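Local structure of excinuclease ABC, subunit A. (Deinococcus radiodurans, 2VF7) at residues A[520-534]-A[795-809]. The protein binds DNA and zinc and hydrolyses ATP as a UvrA-family member of the ABC superfamily, probably serving recognition of damaged DNA in excision repair. The protein carries 1 engineered substitution. Sequence-based numbering, arbitrary orientation.
With ADP (adenosine-5'-diphosphate), chain D.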
loop_
_atom_site.group_PDB
_atom_site.type_symbol
_atom_site.label_atom_id
_atom_site.label_comp_id
_atom_site.label_asym_id
_atom_site.label_seq_id
_atom_site.Cartn_x
_atom_site.Cartn_y
_atom_site.Cartn_z
ATOM N N PHE A 520 -21.760 9.482 -46.656
ATOM C CA PHE A 520 -20.526 10.248 -46.460
ATOM C C PHE A 520 -19.952 10.635 -47.824
ATOM O O PHE A 520 -19.679 9.759 -48.623
ATOM C CB PHE A 520 -19.465 9.435 -45.699
ATOM C CG PHE A 520 -19.920 8.883 -44.367
ATOM C CD1 PHE A 520 -20.417 7.578 -44.268
ATOM C CD2 PHE A 520 -19.795 9.643 -43.195
ATOM C CE1 PHE A 520 -20.815 7.047 -43.033
ATOM C CE2 PHE A 520 -20.182 9.118 -41.954
ATOM C CZ PHE A 520 -20.700 7.823 -41.876
ATOM N N PRO A 521 -19.735 11.941 -48.075
ATOM C CA PRO A 521 -19.160 12.417 -49.340
ATOM C C PRO A 521 -17.672 12.101 -49.428
ATOM O O PRO A 521 -17.015 12.021 -48.391
ATOM C CB PRO A 521 -19.359 13.932 -49.257
ATOM C CG PRO A 521 -19.307 14.221 -47.804
ATOM C CD PRO A 521 -19.999 13.057 -47.148
ATOM N N LEU A 522 -17.144 11.935 -50.643
ATOM C CA LEU A 522 -15.728 11.578 -50.828
ATOM C C LEU A 522 -14.882 12.724 -51.384
ATOM O O LEU A 522 -15.403 13.664 -51.977
ATOM C CB LEU A 522 -15.559 10.311 -51.690
ATOM C CG LEU A 522 -16.458 9.096 -51.411
ATOM C CD1 LEU A 522 -16.355 8.072 -52.528
ATOM C CD2 LEU A 522 -16.161 8.453 -50.049
ATOM N N GLY A 523 -13.570 12.630 -51.146
ATOM C CA GLY A 523 -12.589 13.636 -51.559
ATOM C C GLY A 523 -12.755 14.936 -50.816
ATOM O O GLY A 523 -12.310 15.986 -51.275
ATOM N N VAL A 524 -13.403 14.843 -49.658
ATOM C CA VAL A 524 -13.880 15.984 -48.868
ATOM C C VAL A 524 -13.717 15.628 -47.391
ATOM O O VAL A 524 -13.574 14.454 -47.038
ATOM C CB VAL A 524 -15.374 16.283 -49.210
ATOM C CG1 VAL A 524 -15.966 17.305 -48.307
ATOM C CG2 VAL A 524 -15.500 16.767 -50.653
ATOM N N MET A 525 -13.706 16.645 -46.535
ATOM C CA MET A 525 -13.599 16.456 -45.093
ATOM C C MET A 525 -14.946 16.673 -44.348
ATOM O O MET A 525 -15.544 17.750 -44.437
ATOM C CB MET A 525 -12.462 17.332 -44.550
ATOM C CG MET A 525 -12.803 18.103 -43.316
ATOM S SD MET A 525 -11.631 17.828 -42.004
ATOM C CE MET A 525 -12.758 17.367 -40.672
ATOM N N THR A 526 -15.392 15.629 -43.633
ATOM C CA THR A 526 -16.657 15.624 -42.875
ATOM C C THR A 526 -16.434 15.542 -41.362
ATOM O O THR A 526 -15.606 14.766 -40.877
ATOM C CB THR A 526 -17.590 14.428 -43.278
ATOM O OG1 THR A 526 -17.724 14.353 -44.695
ATOM C CG2 THR A 526 -18.995 14.579 -42.676
ATOM N N SER A 527 -17.193 16.359 -40.630
ATOM C CA SER A 527 -17.270 16.323 -39.175
ATOM C C SER A 527 -18.555 15.636 -38.741
ATOM O O SER A 527 -19.639 15.992 -39.175
ATOM C CB SER A 527 -17.235 17.750 -38.611
ATOM O OG SER A 527 -15.940 18.318 -38.722
ATOM N N VAL A 528 -18.439 14.654 -37.866
ATOM C CA VAL A 528 -19.615 13.999 -37.304
ATOM C C VAL A 528 -19.846 14.476 -35.860
ATOM O O VAL A 528 -19.140 14.069 -34.920
ATOM C CB VAL A 528 -19.486 12.479 -37.384
ATOM C CG1 VAL A 528 -20.706 11.820 -36.798
ATOM C CG2 VAL A 528 -19.271 12.044 -38.854
ATOM N N THR A 529 -20.857 15.326 -35.707
ATOM C CA THR A 529 -21.157 15.993 -34.458
ATOM C C THR A 529 -22.442 15.492 -33.767
ATOM O O THR A 529 -23.193 14.701 -34.325
ATOM C CB THR A 529 -21.224 17.539 -34.664
ATOM O OG1 THR A 529 -22.382 17.873 -35.425
ATOM C CG2 THR A 529 -20.014 18.050 -35.410
ATOM N N GLY A 530 -22.691 15.973 -32.551
ATOM C CA GLY A 530 -23.797 15.474 -31.734
ATOM C C GLY A 530 -23.450 15.377 -30.260
ATOM O O GLY A 530 -22.267 15.376 -29.887
ATOM N N VAL A 531 -24.495 15.313 -29.430
ATOM C CA VAL A 531 -24.432 15.159 -27.958
ATOM C C VAL A 531 -23.653 13.891 -27.530
ATOM O O VAL A 531 -23.536 12.939 -28.314
ATOM C CB VAL A 531 -25.908 15.172 -27.392
ATOM C CG1 VAL A 531 -26.156 14.137 -26.309
ATOM C CG2 VAL A 531 -26.332 16.574 -26.953
ATOM N N SER A 532 -23.104 13.879 -26.305
ATOM C CA SER A 532 -22.414 12.694 -25.793
ATOM C C SER A 532 -23.429 11.573 -25.655
ATOM O O SER A 532 -24.540 11.787 -25.171
ATOM C CB SER A 532 -21.754 12.947 -24.442
ATOM O OG SER A 532 -21.101 14.203 -24.409
ATOM N N GLY A 533 -23.044 10.377 -26.087
ATOM C CA GLY A 533 -23.953 9.231 -26.051
ATOM C C GLY A 533 -24.965 9.200 -27.183
ATOM O O GLY A 533 -25.876 8.372 -27.173
ATOM N N SER A 534 -24.802 10.105 -28.150
ATOM C CA SER A 534 -25.623 10.151 -29.372
ATOM C C SER A 534 -25.457 8.919 -30.236
ATOM O O SER A 534 -26.435 8.239 -30.528
ATOM C CB SER A 534 -25.254 11.362 -30.213
ATOM O OG SER A 534 -25.644 12.547 -29.562
ATOM N N VAL A 795 -13.327 23.476 -35.287
ATOM C CA VAL A 795 -12.951 22.519 -36.316
ATOM C C VAL A 795 -14.110 22.185 -37.247
ATOM O O VAL A 795 -13.914 22.004 -38.448
ATOM C CB VAL A 795 -12.416 21.218 -35.670
ATOM C CG1 VAL A 795 -12.340 20.090 -36.698
ATOM C CG2 VAL A 795 -11.054 21.465 -35.057
ATOM N N VAL A 796 -15.306 22.094 -36.682
ATOM C CA VAL A 796 -16.532 21.817 -37.438
ATOM C C VAL A 796 -16.871 22.961 -38.409
ATOM O O VAL A 796 -17.466 22.743 -39.454
ATOM C CB VAL A 796 -17.702 21.505 -36.468
ATOM C CG1 VAL A 796 -19.027 21.271 -37.209
ATOM C CG2 VAL A 796 -17.356 20.292 -35.637
ATOM N N ALA A 797 -16.451 24.169 -38.056
ATOM C CA ALA A 797 -16.665 25.359 -38.851
ATOM C C ALA A 797 -15.772 25.432 -40.104
ATOM O O ALA A 797 -16.044 26.210 -41.017
ATOM C CB ALA A 797 -16.476 26.589 -37.981
ATOM N N ALA A 798 -14.704 24.641 -40.146
ATOM C CA ALA A 798 -13.839 24.594 -41.332
ATOM C C ALA A 798 -13.901 23.262 -42.093
ATOM O O ALA A 798 -13.071 22.997 -42.964
ATOM C CB ALA A 798 -12.413 24.943 -40.967
ATOM N N SER A 799 -14.899 22.433 -41.784
ATOM C CA SER A 799 -15.190 21.239 -42.582
ATOM C C SER A 799 -15.769 21.635 -43.931
ATOM O O SER A 799 -16.013 22.820 -44.174
ATOM C CB SER A 799 -16.183 20.357 -41.844
ATOM O OG SER A 799 -15.639 19.992 -40.596
ATOM N N ASP A 800 -15.975 20.646 -44.807
ATOM C CA ASP A 800 -16.693 20.835 -46.087
ATOM C C ASP A 800 -18.137 20.321 -46.027
ATOM O O ASP A 800 -18.988 20.756 -46.812
ATOM C CB ASP A 800 -15.955 20.133 -47.225
ATOM C CG ASP A 800 -14.529 20.617 -47.388
ATOM O OD1 ASP A 800 -14.367 21.796 -47.761
ATOM O OD2 ASP A 800 -13.575 19.836 -47.152
ATOM N N TRP A 801 -18.386 19.387 -45.103
ATOM C CA TRP A 801 -19.699 18.775 -44.859
ATOM C C TRP A 801 -19.853 18.455 -43.356
ATOM O O TRP A 801 -18.849 18.421 -42.636
ATOM C CB TRP A 801 -19.836 17.507 -45.702
ATOM C CG TRP A 801 -21.234 16.972 -45.824
ATOM C CD1 TRP A 801 -21.774 15.947 -45.108
ATOM C CD2 TRP A 801 -22.265 17.427 -46.717
ATOM N NE1 TRP A 801 -23.063 15.730 -45.484
ATOM C CE2 TRP A 801 -23.401 16.620 -46.477
ATOM C CE3 TRP A 801 -22.339 18.430 -47.699
ATOM C CZ2 TRP A 801 -24.610 16.792 -47.179
ATOM C CZ3 TRP A 801 -23.541 18.597 -48.403
ATOM C CH2 TRP A 801 -24.660 17.788 -48.129
ATOM N N VAL A 802 -21.088 18.254 -42.880
ATOM C CA VAL A 802 -21.365 17.962 -41.453
ATOM C C VAL A 802 -22.534 16.987 -41.271
ATOM O O VAL A 802 -23.561 17.115 -41.929
ATOM C CB VAL A 802 -21.648 19.252 -40.600
ATOM C CG1 VAL A 802 -22.009 18.891 -39.162
ATOM C CG2 VAL A 802 -20.465 20.222 -40.611
ATOM N N LEU A 803 -22.363 16.024 -40.367
ATOM C CA LEU A 803 -23.413 15.064 -40.000
ATOM C C LEU A 803 -23.786 15.186 -38.520
ATOM O O LEU A 803 -23.037 14.760 -37.638
ATOM C CB LEU A 803 -22.960 13.626 -40.298
ATOM C CG LEU A 803 -23.341 12.916 -41.607
ATOM C CD1 LEU A 803 -22.794 13.615 -42.836
ATOM C CD2 LEU A 803 -22.808 11.500 -41.568
ATOM N N ASP A 804 -24.944 15.767 -38.249
ATOM C CA ASP A 804 -25.397 15.927 -36.876
ATOM C C ASP A 804 -26.192 14.698 -36.466
ATOM O O ASP A 804 -27.188 14.359 -37.090
ATOM C CB ASP A 804 -26.244 17.193 -36.720
ATOM C CG ASP A 804 -26.368 17.628 -35.288
ATOM O OD1 ASP A 804 -25.332 17.695 -34.608
ATOM O OD2 ASP A 804 -27.487 17.930 -34.828
ATOM N N ILE A 805 -25.740 14.031 -35.417
ATOM C CA ILE A 805 -26.304 12.758 -35.022
ATOM C C ILE A 805 -27.182 12.892 -33.795
ATOM O O ILE A 805 -26.867 13.648 -32.873
ATOM C CB ILE A 805 -25.197 11.700 -34.806
ATOM C CG1 ILE A 805 -24.495 11.371 -36.138
ATOM C CG2 ILE A 805 -25.748 10.435 -34.151
ATOM C CD1 ILE A 805 -25.429 11.021 -37.337
ATOM N N GLY A 806 -28.302 12.161 -33.844
ATOM C CA GLY A 806 -29.284 11.959 -32.758
ATOM C C GLY A 806 -29.655 13.200 -31.991
ATOM O O GLY A 806 -28.774 14.024 -31.713
ATOM N N PRO A 807 -30.950 13.349 -31.638
ATOM C CA PRO A 807 -31.383 14.481 -30.808
ATOM C C PRO A 807 -30.625 14.503 -29.480
ATOM O O PRO A 807 -29.843 15.420 -29.229
ATOM C CB PRO A 807 -32.878 14.210 -30.579
ATOM C CG PRO A 807 -33.286 13.332 -31.681
ATOM C CD PRO A 807 -32.072 12.476 -32.007
ATOM N N GLY A 808 -30.824 13.477 -28.660
ATOM C CA GLY A 808 -30.163 13.385 -27.364
ATOM C C GLY A 808 -29.231 12.199 -27.271
ATOM O O GLY A 808 -28.665 11.757 -28.265
ATOM N N ALA A 809 -29.074 11.688 -26.058
ATOM C CA ALA A 809 -28.205 10.569 -25.805
ATOM C C ALA A 809 -29.012 9.294 -25.673
ATOM O O ALA A 809 -30.197 9.344 -25.357
ATOM C CB ALA A 809 -27.422 10.821 -24.545
HETATM P PB ADP D . -20.990 9.118 -28.521
HETATM O O1B ADP D . -20.625 9.599 -27.140
HETATM O O2B ADP D . -19.875 8.525 -29.334
HETATM O O3B ADP D . -21.804 10.151 -29.253
HETATM P PA ADP D . -21.639 6.289 -28.477
HETATM O O1A ADP D . -20.963 5.762 -27.254
HETATM O O2A ADP D . -21.045 6.069 -29.832
HETATM O O3A ADP D . -21.990 7.858 -28.298
HETATM O "O5'" ADP D . -23.066 5.531 -28.496
HETATM C "C5'" ADP D . -24.135 5.928 -27.646
HETATM C "C4'" ADP D . -24.943 4.757 -27.112
HETATM O "O4'" ADP D . -24.316 3.510 -27.397
HETATM C "C3'" ADP D . -24.989 4.873 -25.599
HETATM O "O3'" ADP D . -26.277 4.481 -25.129
HETATM C "C2'" ADP D . -23.924 3.906 -25.119
HETATM O "O2'" ADP D . -24.136 3.427 -23.783
HETATM C "C1'" ADP D . -23.973 2.822 -26.178
HETATM N N9 ADP D . -22.662 2.137 -26.283
HETATM C C8 ADP D . -21.572 2.606 -26.935
HETATM N N7 ADP D . -20.531 1.745 -26.855
HETATM C C5 ADP D . -20.963 0.693 -26.122
HETATM C C6 ADP D . -20.374 -0.584 -25.643
HETATM N N6 ADP D . -19.089 -0.896 -25.945
HETATM N N1 ADP D . -21.155 -1.414 -24.909
HETATM C C2 ADP D . -22.435 -1.105 -24.596
HETATM N N3 ADP D . -23.035 0.037 -24.999
HETATM C C4 ADP D . -22.364 0.957 -25.749
HETATM O O HOH W 1 -26.928 15.847 -31.259
#
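Phe520 meets Leu803 at about a right angle, its CE2 lying 3.6 Å from Leu803 CD2, and next to it Pro521 sets CG off-centre against the five-membered ring of Trp801 in a CH-pi contact. Ahead of the first bridge, Thr526 with Trp801, Met525 is gripped through its backbone. Its N gives a bond of 3.3 Å to the anti lone pair of Asp800 OD2, while Met525 O receives Asp800 N at 3.0 Å, in the carbonyl plane. His494 NE2 and the backbone N of Arg497 bond the other carboxylate oxygen, OD1; an alanine in place of Asp800 would probably leave Met525 N and these two without their shared acceptor group. Trp801 carries CG anti to its own N (chi1 -165°), which keeps the indole alongside Thr526, whose CG2 sits at the ring edge. Strands 525-529 and 801-805 run parallel, 18° apart, as neighbours in the sheet of the nucleotide-binding core. Ser527 O takes Leu803 N at 3.0 Å, and Ser527 OG bonds Ser799 OG at 2.5 Å, tying the turn after helix 793-796 to the strand. Thr529 points CG2 tip to tip at Val796 CG2, tight at 3.5 Å, and its backbone O accepts Ile805 N. From Gly530 the chain becomes the P-loop: a water bridges Val531 N and Gly806 O, and Gly533 N donates to ADP O1B at 2.8 Å. The parallel backbone bonds thus reach Thr529, one residue short of the P-loop, and the loop whose amide meets the beta-phosphate leaves directly from a strand paired with 801-805.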